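Local coordinates for protein benzoate transport porin BenP (Acinetobacter baumannii AB307-0294, PDB 5DL8) that probably forms a beta-barrel channel of the OprD family through the outer membrane, letting small solutes, presumably benzoate among them, pass into the periplasm, at residues I169-K174 against G199-D204; D136-A141 against E216-N221; E223-K228 against N258-D263; G77-V82 against G116-L121. All blocks are in the same frame, centred on the assembly; numbering follows the deposited sequence.

Interaction 1: residues I169-K174 against G199-D204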
loop_
_atom_site.group_PDB
_atom_site.type_symbol
_atom_site.label_atom_id
_atom_site.label_comp_id
_atom_site.label_asym_id
_atom_site.label_seq_id
_atom_site.Cartn_x
_atom_site.Cartn_y
_atom_site.Cartn_z
ATOM N N ILE A 169 -11.415 -14.882 -2.604
ATOM C CA ILE A 169 -12.430 -14.137 -3.361
ATOM C C ILE A 169 -13.108 -13.093 -2.421
ATOM O O ILE A 169 -13.175 -13.269 -1.223
ATOM C CB ILE A 169 -13.534 -15.034 -4.031
ATOM C CG1 ILE A 169 -14.399 -15.727 -2.990
ATOM C CG2 ILE A 169 -12.912 -16.017 -5.025
ATOM C CD1 ILE A 169 -15.577 -16.500 -3.571
ATOM N N GLY A 170 -13.631 -12.022 -2.975
ATOM C CA GLY A 170 -14.309 -11.023 -2.129
ATOM C C GLY A 170 -15.155 -10.037 -2.939
ATOM O O GLY A 170 -15.018 -9.924 -4.151
ATOM N N ARG A 171 -16.073 -9.398 -2.248
ATOM C CA ARG A 171 -16.739 -8.230 -2.732
ATOM C C ARG A 171 -16.505 -7.086 -1.733
ATOM O O ARG A 171 -16.950 -7.137 -0.633
ATOM C CB ARG A 171 -18.202 -8.450 -2.807
ATOM C CG ARG A 171 -18.907 -7.229 -3.365
ATOM C CD ARG A 171 -20.317 -7.626 -3.742
ATOM N NE ARG A 171 -21.147 -6.460 -3.879
ATOM C CZ ARG A 171 -21.274 -5.737 -4.987
ATOM N NH1 ARG A 171 -20.613 -6.027 -6.143
ATOM N NH2 ARG A 171 -22.142 -4.746 -4.973
ATOM N N VAL A 172 -15.862 -6.040 -2.207
ATOM C CA VAL A 172 -15.490 -4.902 -1.396
ATOM C C VAL A 172 -16.386 -3.696 -1.797
ATOM O O VAL A 172 -16.246 -3.170 -2.875
ATOM C CB VAL A 172 -13.993 -4.557 -1.568
ATOM C CG1 VAL A 172 -13.587 -3.479 -0.529
ATOM C CG2 VAL A 172 -13.094 -5.787 -1.388
ATOM N N GLU A 173 -17.275 -3.296 -0.928
ATOM C CA GLU A 173 -18.199 -2.248 -1.258
ATOM C C GLU A 173 -17.693 -0.867 -1.008
ATOM O O GLU A 173 -18.132 0.051 -1.673
ATOM C CB GLU A 173 -19.546 -2.517 -0.574
ATOM C CG GLU A 173 -20.250 -3.725 -1.292
ATOM C CD GLU A 173 -21.722 -4.082 -0.918
ATOM O OE1 GLU A 173 -22.247 -3.492 0.026
ATOM O OE2 GLU A 173 -22.358 -4.990 -1.607
ATOM N N LYS A 174 -16.810 -0.700 -0.006
ATOM C CA LYS A 174 -16.413 0.570 0.471
ATOM C C LYS A 174 -14.947 0.570 0.894
ATOM O O LYS A 174 -14.400 -0.451 1.269
ATOM C CB LYS A 174 -17.267 0.993 1.680
ATOM C CG LYS A 174 -18.808 0.958 1.617
ATOM C CD LYS A 174 -19.364 2.227 1.067
ATOM C CE LYS A 174 -20.770 2.547 1.552
ATOM N NZ LYS A 174 -21.702 1.438 1.306
ATOM N N GLY A 199 -18.995 -1.501 -6.458
ATOM C CA GLY A 199 -18.142 -2.456 -5.755
ATOM C C GLY A 199 -17.036 -3.066 -6.574
ATOM O O GLY A 199 -17.069 -3.014 -7.806
ATOM N N LEU A 200 -16.081 -3.661 -5.841
ATOM C CA LEU A 200 -14.966 -4.385 -6.364
ATOM C C LEU A 200 -15.200 -5.857 -6.079
ATOM O O LEU A 200 -15.251 -6.252 -4.920
ATOM C CB LEU A 200 -13.677 -3.914 -5.643
ATOM C CG LEU A 200 -12.446 -4.694 -5.942
ATOM C CD1 LEU A 200 -12.125 -4.665 -7.432
ATOM C CD2 LEU A 200 -11.238 -4.130 -5.209
ATOM N N ASN A 201 -15.274 -6.665 -7.134
ATOM C CA ASN A 201 -15.395 -8.137 -7.037
ATOM C C ASN A 201 -14.060 -8.673 -7.494
ATOM O O ASN A 201 -13.565 -8.308 -8.571
ATOM C CB ASN A 201 -16.516 -8.667 -7.969
ATOM C CG ASN A 201 -17.828 -7.881 -7.805
ATOM O OD1 ASN A 201 -18.438 -7.892 -6.746
ATOM N ND2 ASN A 201 -18.267 -7.228 -8.872
ATOM N N TYR A 202 -13.442 -9.472 -6.664
ATOM C CA TYR A 202 -12.069 -9.923 -6.969
ATOM C C TYR A 202 -11.832 -11.424 -6.725
ATOM O O TYR A 202 -12.528 -12.033 -5.944
ATOM C CB TYR A 202 -11.002 -9.059 -6.199
ATOM C CG TYR A 202 -10.862 -9.362 -4.753
ATOM C CD1 TYR A 202 -9.903 -10.294 -4.294
ATOM C CD2 TYR A 202 -11.628 -8.691 -3.805
ATOM C CE1 TYR A 202 -9.755 -10.577 -2.965
ATOM C CE2 TYR A 202 -11.474 -9.020 -2.456
ATOM C CZ TYR A 202 -10.560 -9.947 -2.037
ATOM O OH TYR A 202 -10.428 -10.212 -0.667
ATOM N N ILE A 203 -10.808 -11.953 -7.374
ATOM C CA ILE A 203 -10.205 -13.306 -7.072
ATOM C C ILE A 203 -8.698 -13.161 -7.059
ATOM O O ILE A 203 -8.121 -12.404 -7.897
ATOM C CB ILE A 203 -10.771 -14.465 -7.947
ATOM C CG1 ILE A 203 -9.956 -15.789 -7.871
ATOM C CG2 ILE A 203 -10.876 -14.041 -9.366
ATOM C CD1 ILE A 203 -10.812 -17.036 -8.125
ATOM N N ASP A 204 -8.047 -13.792 -6.063
ATOM C CA ASP A 204 -6.603 -13.815 -6.022
ATOM C C ASP A 204 -6.173 -15.226 -5.774
ATOM O O ASP A 204 -6.699 -15.815 -4.914
ATOM C CB ASP A 204 -6.141 -12.909 -4.900
ATOM C CG ASP A 204 -4.669 -12.831 -4.788
ATOM O OD1 ASP A 204 -4.076 -12.076 -5.570
ATOM O OD2 ASP A 204 -4.118 -13.496 -3.869
#
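Two neighbouring antiparallel strands of the porin barrel, 165-176 and 200-210, meet here. Backbone hydrogen bonds do the joining: Gly170 and Tyr202 bond both ways as a hydrogen-bonded pair, and Val172 does the same with Leu200, its N reaching Leu200 O at 2.8 Å in a nearly straight bond. Aromatic packing fills the face that carries Val172 and Tyr202. The Tyr202 ring stands with CG in the crowded position between backbone N and carbonyl carbon (chi1 76°), which lays one face directly against Gly170; its CE2 is 3.5 Å from Gly170 CA. Val172 CG2 meets the ring edge at CE2, 3.8 Å away, while the hydroxyl bonds Glu168 and Asn156. On the other face Ile169 CG2 touches Ile203 CD1 at 3.9 Å. Beside them lies the charged group. Arg171 extends alongside Asn201, and its NE forms a salt bridge with Glu173 OE2, 3.0 Å away. NH1 also forms a salt bridge with Glu223, so two carboxylates hold the guanidinium. Amide and guanidinium planes are 17° apart, and Arg171 NH1 gives a hydrogen bond to a lone pair of Asn201 OD1 at 2.9 Å.

Interaction 2: residues D136-A141 against E216-N221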
loop_
_atom_site.group_PDB
_atom_site.type_symbol
_atom_site.label_atom_id
_atom_site.label_comp_id
_atom_site.label_asym_id
_atom_site.label_seq_id
_atom_site.Cartn_x
_atom_site.Cartn_y
_atom_site.Cartn_z
ATOM N N ASP A 136 -4.354 -6.943 1.576
ATOM C CA ASP A 136 -3.004 -6.867 1.138
ATOM C C ASP A 136 -2.947 -7.475 -0.295
ATOM O O ASP A 136 -2.422 -8.555 -0.472
ATOM C CB ASP A 136 -2.049 -7.669 2.074
ATOM C CG ASP A 136 -0.572 -7.519 1.665
ATOM O OD1 ASP A 136 -0.208 -6.666 0.796
ATOM O OD2 ASP A 136 0.251 -8.262 2.220
ATOM N N LEU A 137 -3.513 -6.746 -1.260
ATOM C CA LEU A 137 -3.735 -7.169 -2.625
ATOM C C LEU A 137 -3.455 -6.068 -3.595
ATOM O O LEU A 137 -3.430 -4.848 -3.260
ATOM C CB LEU A 137 -5.206 -7.543 -2.799
ATOM C CG LEU A 137 -5.569 -8.839 -2.000
ATOM C CD1 LEU A 137 -7.052 -8.892 -1.833
ATOM C CD2 LEU A 137 -5.058 -10.162 -2.575
ATOM N N PRO A 138 -3.290 -6.440 -4.848
ATOM C CA PRO A 138 -3.451 -5.425 -5.928
ATOM C C PRO A 138 -4.766 -4.587 -5.818
ATOM O O PRO A 138 -5.807 -5.091 -5.357
ATOM C CB PRO A 138 -3.549 -6.327 -7.128
ATOM C CG PRO A 138 -2.548 -7.468 -6.717
ATOM C CD PRO A 138 -3.029 -7.777 -5.369
ATOM N N VAL A 139 -4.748 -3.347 -6.246
ATOM C CA VAL A 139 -5.764 -2.423 -5.920
ATOM C C VAL A 139 -5.966 -2.009 -4.394
ATOM O O VAL A 139 -6.023 -0.817 -4.102
ATOM C CB VAL A 139 -7.217 -2.884 -6.417
ATOM C CG1 VAL A 139 -8.153 -1.646 -6.347
ATOM C CG2 VAL A 139 -7.224 -3.488 -7.839
ATOM N N THR A 140 -6.168 -3.007 -3.490
ATOM C CA THR A 140 -6.521 -2.787 -2.127
ATOM C C THR A 140 -5.355 -3.226 -1.272
ATOM O O THR A 140 -5.260 -4.415 -0.895
ATOM C CB THR A 140 -7.820 -3.544 -1.813
ATOM O OG1 THR A 140 -7.628 -4.918 -1.990
ATOM C CG2 THR A 140 -9.000 -3.032 -2.725
ATOM N N ALA A 141 -4.404 -2.373 -0.973
ATOM C CA ALA A 141 -3.209 -2.845 -0.165
ATOM C C ALA A 141 -3.158 -2.295 1.274
ATOM O O ALA A 141 -4.063 -1.565 1.707
ATOM C CB ALA A 141 -1.899 -2.479 -0.895
ATOM N N GLU A 216 1.376 -15.499 -8.679
ATOM C CA GLU A 216 0.106 -14.941 -8.172
ATOM C C GLU A 216 -0.720 -14.528 -9.394
ATOM O O GLU A 216 -0.198 -13.929 -10.323
ATOM C CB GLU A 216 0.415 -13.829 -7.116
ATOM C CG GLU A 216 -0.830 -13.013 -6.717
ATOM C CD GLU A 216 -0.626 -12.051 -5.572
ATOM O OE1 GLU A 216 0.532 -11.874 -5.090
ATOM O OE2 GLU A 216 -1.620 -11.398 -5.135
ATOM N N TYR A 217 -1.980 -14.885 -9.442
ATOM C CA TYR A 217 -2.860 -14.263 -10.386
ATOM C C TYR A 217 -3.951 -13.529 -9.668
ATOM O O TYR A 217 -4.581 -14.078 -8.737
ATOM C CB TYR A 217 -3.539 -15.347 -11.221
ATOM C CG TYR A 217 -4.660 -14.807 -12.076
ATOM C CD1 TYR A 217 -4.383 -14.014 -13.188
ATOM C CD2 TYR A 217 -5.974 -15.056 -11.778
ATOM C CE1 TYR A 217 -5.424 -13.449 -13.964
ATOM C CE2 TYR A 217 -7.010 -14.613 -12.611
ATOM C CZ TYR A 217 -6.740 -13.764 -13.684
ATOM O OH TYR A 217 -7.751 -13.227 -14.486
ATOM N N TYR A 218 -4.277 -12.329 -10.123
ATOM C CA TYR A 218 -5.415 -11.574 -9.497
ATOM C C TYR A 218 -6.313 -11.057 -10.569
ATOM O O TYR A 218 -5.865 -10.544 -11.601
ATOM C CB TYR A 218 -4.836 -10.316 -8.754
ATOM C CG TYR A 218 -5.828 -9.325 -8.228
ATOM C CD1 TYR A 218 -6.365 -9.442 -6.982
ATOM C CD2 TYR A 218 -6.203 -8.231 -8.996
ATOM C CE1 TYR A 218 -7.277 -8.473 -6.495
ATOM C CE2 TYR A 218 -7.121 -7.291 -8.558
ATOM C CZ TYR A 218 -7.688 -7.452 -7.332
ATOM O OH TYR A 218 -8.567 -6.466 -6.965
ATOM N N PHE A 219 -7.588 -11.052 -10.276
ATOM C CA PHE A 219 -8.571 -10.394 -11.143
ATOM C C PHE A 219 -9.475 -9.541 -10.274
ATOM O O PHE A 219 -9.996 -9.984 -9.217
ATOM C CB PHE A 219 -9.404 -11.326 -12.022
ATOM C CG PHE A 219 -10.516 -10.599 -12.831
ATOM C CD1 PHE A 219 -10.214 -9.755 -13.905
ATOM C CD2 PHE A 219 -11.856 -10.729 -12.493
ATOM C CE1 PHE A 219 -11.244 -9.090 -14.674
ATOM C CE2 PHE A 219 -12.869 -10.062 -13.259
ATOM C CZ PHE A 219 -12.535 -9.252 -14.356
ATOM N N GLY A 220 -9.607 -8.289 -10.710
ATOM C CA GLY A 220 -10.497 -7.344 -10.012
ATOM C C GLY A 220 -11.488 -6.646 -10.945
ATOM O O GLY A 220 -11.074 -6.002 -11.901
ATOM N N ASN A 221 -12.768 -6.781 -10.623
ATOM C CA ASN A 221 -13.844 -6.145 -11.427
ATOM C C ASN A 221 -14.294 -4.966 -10.577
ATOM O O ASN A 221 -15.029 -5.113 -9.584
ATOM C CB ASN A 221 -14.979 -7.160 -11.805
ATOM C CG ASN A 221 -16.278 -6.496 -12.219
ATOM O OD1 ASN A 221 -17.285 -6.831 -11.709
ATOM N ND2 ASN A 221 -16.248 -5.559 -13.072
HETATM O O HOH W 1 -8.539 -6.590 -3.956
#
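Tyr218 lays one face of its ring over Pro138, joining barrel wall to loop: Tyr218 belongs to strand 213-222 of the porin barrel, while Pro138 sits in the long loop between strands 132-133 and 151-153, consistent with the inward-folded loop L3 that narrows the channel in OprD-family porins. The overlap is a CH-pi contact, with Pro138 CB 3.9 Å from the centroid of the Tyr218 ring and 13° off its normal. Proline and tyrosine slide past each other in opposite directions, so the pyrrolidine runs along the ring: Pro138 CG lies near Tyr218 CG, and Pro138 CD near Tyr218 CD1. With CG anti to the backbone N (chi1 172°), the tyrosine reaches straight out from its strand to the loop. Val139 crosses its far end at about a right angle, and Val139 CG2 comes within 3.4 Å of Tyr218 OH. Leu137 adds a looser apolar touch, its CB being 4.3 Å from Tyr218 CE1. Glu216, extended beyond CG, meets the proline tip to tip, Pro138 CD lying 3.9 Å from Glu216 OE2. That oxygen forms a salt bridge with Arg206, which probably eases its closeness to Asp204, where one acid may carry a proton. A bond from Leu137 N to Thr140 O braces the loop, and Val139 N ties it to Glu302. At the phenol end a water links loop and strand: it lies 2.7 Å from Thr140 OG1 and 3.0 Å from Tyr218 OH, and gives a weak bond to Pro138 O.

Interaction 3: residues E223-K228 against N258-D263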
loop_
_atom_site.group_PDB
_atom_site.type_symbol
_atom_site.label_atom_id
_atom_site.label_comp_id
_atom_site.label_asym_id
_atom_site.label_seq_id
_atom_site.Cartn_x
_atom_site.Cartn_y
_atom_site.Cartn_z
ATOM N N GLU A 223 -16.653 -2.394 -10.456
ATOM C CA GLU A 223 -17.862 -2.151 -11.276
ATOM C C GLU A 223 -17.989 -0.736 -11.811
ATOM O O GLU A 223 -17.819 0.211 -11.028
ATOM C CB GLU A 223 -19.123 -2.524 -10.537
ATOM C CG GLU A 223 -19.267 -4.006 -10.205
ATOM C CD GLU A 223 -20.535 -4.323 -9.432
ATOM O OE1 GLU A 223 -21.452 -3.473 -9.379
ATOM O OE2 GLU A 223 -20.615 -5.407 -8.825
ATOM N N ASP A 224 -18.218 -0.576 -13.127
ATOM C CA ASP A 224 -18.510 0.733 -13.865
ATOM C C ASP A 224 -17.275 1.608 -14.029
ATOM O O ASP A 224 -17.341 2.698 -14.569
ATOM C CB ASP A 224 -19.579 1.631 -13.156
ATOM C CG ASP A 224 -20.708 0.822 -12.411
ATOM O OD1 ASP A 224 -21.436 0.221 -13.220
ATOM O OD2 ASP A 224 -20.830 0.821 -11.055
ATOM N N LEU A 225 -16.126 1.165 -13.491
ATOM C CA LEU A 225 -14.851 1.879 -13.696
ATOM C C LEU A 225 -13.906 1.072 -14.667
ATOM O O LEU A 225 -13.733 1.448 -15.831
ATOM C CB LEU A 225 -14.208 2.236 -12.327
ATOM C CG LEU A 225 -15.163 2.849 -11.275
ATOM C CD1 LEU A 225 -14.443 3.235 -9.969
ATOM C CD2 LEU A 225 -15.751 4.104 -11.872
ATOM N N TYR A 226 -13.339 -0.040 -14.214
ATOM C CA TYR A 226 -12.361 -0.806 -15.001
ATOM C C TYR A 226 -12.139 -2.206 -14.388
ATOM O O TYR A 226 -12.437 -2.498 -13.202
ATOM C CB TYR A 226 -11.053 -0.015 -15.208
ATOM C CG TYR A 226 -10.255 0.345 -13.917
ATOM C CD1 TYR A 226 -9.314 -0.532 -13.374
ATOM C CD2 TYR A 226 -10.381 1.612 -13.311
ATOM C CE1 TYR A 226 -8.598 -0.208 -12.176
ATOM C CE2 TYR A 226 -9.691 1.962 -12.184
ATOM C CZ TYR A 226 -8.828 1.068 -11.598
ATOM O OH TYR A 226 -8.114 1.453 -10.485
ATOM N N ASN A 227 -11.654 -3.057 -15.243
ATOM C CA ASN A 227 -11.274 -4.445 -14.906
ATOM C C ASN A 227 -9.798 -4.632 -14.970
ATOM O O ASN A 227 -9.134 -4.126 -15.844
ATOM C CB ASN A 227 -12.011 -5.375 -15.869
ATOM C CG ASN A 227 -13.530 -5.278 -15.672
ATOM O OD1 ASN A 227 -14.015 -5.100 -14.544
ATOM N ND2 ASN A 227 -14.272 -5.290 -16.764
ATOM N N LYS A 228 -9.247 -5.292 -13.997
ATOM C CA LYS A 228 -7.787 -5.383 -13.882
ATOM C C LYS A 228 -7.328 -6.824 -13.725
ATOM O O LYS A 228 -7.857 -7.577 -12.915
ATOM C CB LYS A 228 -7.348 -4.537 -12.738
ATOM C CG LYS A 228 -5.876 -4.577 -12.335
ATOM C CD LYS A 228 -5.850 -3.927 -10.959
ATOM C CE LYS A 228 -4.477 -3.601 -10.327
ATOM N NZ LYS A 228 -3.746 -2.411 -10.880
ATOM N N ASN A 258 -17.777 1.118 -20.579
ATOM C CA ASN A 258 -17.268 2.365 -21.174
ATOM C C ASN A 258 -17.032 3.495 -20.073
ATOM O O ASN A 258 -16.390 3.193 -18.976
ATOM C CB ASN A 258 -18.186 2.784 -22.333
ATOM C CG ASN A 258 -17.521 2.656 -23.715
ATOM O OD1 ASN A 258 -17.723 3.506 -24.576
ATOM N ND2 ASN A 258 -16.786 1.566 -23.954
ATOM N N THR A 259 -17.533 4.729 -20.324
ATOM C CA THR A 259 -17.100 5.978 -19.629
ATOM C C THR A 259 -15.590 6.446 -19.774
ATOM O O THR A 259 -15.394 7.546 -20.259
ATOM C CB THR A 259 -17.534 6.015 -18.120
ATOM O OG1 THR A 259 -18.928 6.247 -17.987
ATOM C CG2 THR A 259 -16.894 7.147 -17.396
ATOM N N PHE A 260 -14.562 5.680 -19.372
ATOM C CA PHE A 260 -13.194 6.219 -19.328
ATOM C C PHE A 260 -12.211 5.935 -20.469
ATOM O O PHE A 260 -11.167 6.605 -20.628
ATOM C CB PHE A 260 -12.520 5.927 -17.955
ATOM C CG PHE A 260 -13.298 6.443 -16.779
ATOM C CD1 PHE A 260 -13.307 7.833 -16.455
ATOM C CD2 PHE A 260 -14.069 5.578 -16.015
ATOM C CE1 PHE A 260 -14.026 8.327 -15.356
ATOM C CE2 PHE A 260 -14.832 6.059 -14.934
ATOM C CZ PHE A 260 -14.806 7.439 -14.591
ATOM N N ASP A 261 -12.404 4.991 -21.318
ATOM C CA ASP A 261 -11.174 4.746 -22.139
ATOM C C ASP A 261 -9.848 4.584 -21.210
ATOM O O ASP A 261 -8.896 5.449 -21.118
ATOM C CB ASP A 261 -11.040 5.828 -23.275
ATOM C CG ASP A 261 -12.238 5.763 -24.334
ATOM O OD1 ASP A 261 -13.199 4.978 -24.199
ATOM O OD2 ASP A 261 -12.187 6.458 -25.350
ATOM N N ILE A 262 -9.934 3.570 -20.381
ATOM C CA ILE A 262 -8.781 2.992 -19.715
ATOM C C ILE A 262 -8.276 1.879 -20.684
ATOM O O ILE A 262 -9.049 1.054 -21.155
ATOM C CB ILE A 262 -9.172 2.583 -18.324
ATOM C CG1 ILE A 262 -9.445 3.861 -17.424
ATOM C CG2 ILE A 262 -8.140 1.681 -17.751
ATOM C CD1 ILE A 262 -10.122 3.638 -16.039
ATOM N N ASP A 263 -7.023 2.013 -21.134
ATOM C CA ASP A 263 -6.345 1.078 -22.012
ATOM C C ASP A 263 -4.825 1.079 -21.631
ATOM O O ASP A 263 -3.996 1.828 -22.224
ATOM C CB ASP A 263 -6.472 1.564 -23.398
ATOM C CG ASP A 263 -5.763 0.635 -24.385
ATOM O OD1 ASP A 263 -5.961 -0.576 -24.267
ATOM O OD2 ASP A 263 -5.058 1.135 -25.262
#
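Ile262, Leu225 and Phe260 carry this apolar contact, in which no hydrogen bond crosses between 223-228 and 258-263. Ile262 makes the closest approach. Its CG1 is anti to the carbonyl carbon and the chain runs on extended (chi2 169°), so the terminal CD1 comes obliquely to Tyr226 and lies 3.4 Å from Tyr226 CD2. The same methyl is 3.9 Å from Tyr226 CB, and thus sits against the corner formed by Tyr226 CB, CG and CD2; Tyr226 CG occupies the crowded position (chi1 62°). Leu225 and Phe260 lie side by side, pointing the same way. Their touching atoms are Leu225 CD2 and Phe260 CE2, 3.7 Å apart. One face of the Phe260 ring is taken by its own neighbour Thr259, whose CG2 stands 3.3 Å above the ring plane, over its centre. The contact therefore fastens the turn before strand 226-238 to the loop leading into strand 263-275, at one end of the porin barrel, probably the extracellular one. Between those two strands runs strand 243-255, where Ile262 also packs on Ala253. Strand 187-190 adds Phe188 against Leu225, Tyr226 and Ile262, and strand 193-196 sends Lys195 against Leu225 and Phe260.

Interaction 4: residues G77-V82 against G116-L121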
loop_
_atom_site.group_PDB
_atom_site.type_symbol
_atom_site.label_atom_id
_atom_site.label_comp_id
_atom_site.label_asym_id
_atom_site.label_seq_id
_atom_site.Cartn_x
_atom_site.Cartn_y
_atom_site.Cartn_z
ATOM N N GLY A 77 -15.106 -15.813 15.285
ATOM C CA GLY A 77 -14.374 -14.767 15.974
ATOM C C GLY A 77 -14.834 -13.404 15.565
ATOM O O GLY A 77 -15.780 -13.233 14.822
ATOM N N ALA A 78 -14.112 -12.415 16.032
ATOM C CA ALA A 78 -14.337 -11.025 15.674
ATOM C C ALA A 78 -13.062 -10.190 15.790
ATOM O O ALA A 78 -12.122 -10.523 16.586
ATOM C CB ALA A 78 -15.426 -10.424 16.537
ATOM N N ASP A 79 -13.034 -9.148 14.973
ATOM C CA ASP A 79 -11.974 -8.201 15.034
ATOM C C ASP A 79 -12.591 -6.809 15.219
ATOM O O ASP A 79 -13.768 -6.590 14.958
ATOM C CB ASP A 79 -11.186 -8.130 13.745
ATOM C CG ASP A 79 -10.493 -9.453 13.321
ATOM O OD1 ASP A 79 -10.119 -10.319 14.079
ATOM O OD2 ASP A 79 -10.204 -9.512 12.156
ATOM N N ALA A 80 -11.750 -5.863 15.599
ATOM C CA ALA A 80 -12.175 -4.452 15.702
ATOM C C ALA A 80 -10.977 -3.498 15.789
ATOM O O ALA A 80 -9.872 -3.896 16.154
ATOM C CB ALA A 80 -13.088 -4.289 16.891
ATOM N N SER A 81 -11.212 -2.237 15.435
ATOM C CA SER A 81 -10.130 -1.247 15.385
ATOM C C SER A 81 -10.647 0.140 15.763
ATOM O O SER A 81 -11.832 0.430 15.571
ATOM C CB SER A 81 -9.498 -1.213 13.957
ATOM O OG SER A 81 -10.374 -0.661 12.979
ATOM N N VAL A 82 -9.727 1.007 16.225
ATOM C CA VAL A 82 -9.991 2.399 16.433
ATOM C C VAL A 82 -8.676 3.126 16.245
ATOM O O VAL A 82 -7.590 2.620 16.631
ATOM C CB VAL A 82 -10.625 2.625 17.837
ATOM C CG1 VAL A 82 -9.656 2.173 18.954
ATOM C CG2 VAL A 82 -11.016 4.102 18.042
ATOM N N GLY A 116 -13.806 0.403 13.088
ATOM C CA GLY A 116 -14.422 -0.723 12.389
ATOM C C GLY A 116 -14.514 -1.984 13.244
ATOM O O GLY A 116 -13.943 -2.076 14.358
ATOM N N ALA A 117 -15.258 -2.943 12.714
ATOM C CA ALA A 117 -15.406 -4.260 13.335
ATOM C C ALA A 117 -15.618 -5.265 12.264
ATOM O O ALA A 117 -15.982 -4.916 11.147
ATOM C CB ALA A 117 -16.547 -4.281 14.337
ATOM N N THR A 118 -15.281 -6.512 12.576
ATOM C CA THR A 118 -15.321 -7.575 11.616
ATOM C C THR A 118 -15.871 -8.842 12.283
ATOM O O THR A 118 -15.356 -9.247 13.372
ATOM C CB THR A 118 -13.895 -7.872 11.068
ATOM O OG1 THR A 118 -13.197 -6.672 10.686
ATOM C CG2 THR A 118 -13.967 -8.766 9.836
ATOM N N LEU A 119 -16.862 -9.491 11.632
ATOM C CA LEU A 119 -17.299 -10.873 12.010
ATOM C C LEU A 119 -16.501 -11.923 11.228
ATOM O O LEU A 119 -16.245 -11.726 10.056
ATOM C CB LEU A 119 -18.784 -11.061 11.754
ATOM C CG LEU A 119 -19.814 -10.765 12.841
ATOM C CD1 LEU A 119 -19.547 -9.524 13.673
ATOM C CD2 LEU A 119 -21.217 -10.705 12.208
ATOM N N LYS A 120 -16.076 -12.984 11.891
ATOM C CA LYS A 120 -15.305 -14.069 11.306
ATOM C C LYS A 120 -16.003 -15.412 11.520
ATOM O O LYS A 120 -16.441 -15.676 12.606
ATOM C CB LYS A 120 -13.960 -14.205 11.993
ATOM C CG LYS A 120 -13.028 -13.035 11.631
ATOM C CD LYS A 120 -11.587 -13.083 12.206
ATOM C CE LYS A 120 -11.492 -13.081 13.734
ATOM N NZ LYS A 120 -10.022 -13.164 14.142
ATOM N N LEU A 121 -15.971 -16.273 10.511
ATOM C CA LEU A 121 -16.518 -17.648 10.518
ATOM C C LEU A 121 -15.498 -18.579 9.803
ATOM O O LEU A 121 -15.147 -18.344 8.652
ATOM C CB LEU A 121 -17.934 -17.685 9.822
ATOM C CG LEU A 121 -18.774 -18.991 9.854
ATOM C CD1 LEU A 121 -19.261 -19.419 11.249
ATOM C CD2 LEU A 121 -19.969 -18.972 8.840
#
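Strands 72-87 and 107-123 run antiparallel as adjacent staves of the porin barrel, and their two faces are packed very differently. The tight face holds Gly77, Asp79, Ser81, Gly116, Thr118 and Lys120. Asp79 and Lys120 have the most surface buried here, and their side chains cross at about a right angle. Lys120 starts with CG beside the backbone N and bends at chi3 (-61°), which carries its CE over Gly77, itself without a side chain, to 3.5 Å from Ala78 N. The ammonium then meets the carboxylate in a salt bridge, Lys120 NZ to Asp79 OD1 at 2.8 Å, arriving from above the carboxylate plane. Next to it Asp79 CB packs on Thr118 CB at 3.8 Å.

The face bearing Ala78, Ala80, Ala117 and Leu119 is looser and on the surface, probably turned to lipid. Its alanines barely meet: Ala80 CB and Ala117 CB are 4.3 Å apart, although the two CA atoms approach to 4.0 Å.

Between the faces, three hydrogen-bonded pairs stitch the backbones. Asp79 N bonds Thr118 O at 2.8 Å along a lone pair, whereas the other five backbone donors stand above their acceptors' carbonyl planes.

Polar groups on the tight face have further partners: Lys120 NZ also bonds Ser60 O, while Ser81 OG bonds the Glu132 carboxylate through OE1 and Thr118 OG1 bonds the Glu132 backbone O. An ion pair gripped in this way, opposite an apolar outer surface, is consistent with a charged, polar lining on the barrel's inner side.

In the fold
From the N terminus, interaction 4 comes first, joining adjacent strands 72-87 and 107-123 and closing its loop before the others open. Interaction 2 then opens at 136-141 and closes only at 216-221, pinning a long loop to the barrel wall; interaction 1, a strand pairing, opens and closes within that span. Interaction 3 follows in series, tying the turn after strand 213-222 to the loop before strand 263-275. No two contacts cross. Interactions 1, 2 and 3 touch one another in the region of strands 165-176 to 226-238, whereas interaction 4 stands apart, its centre about 32 Å from that of interaction 3.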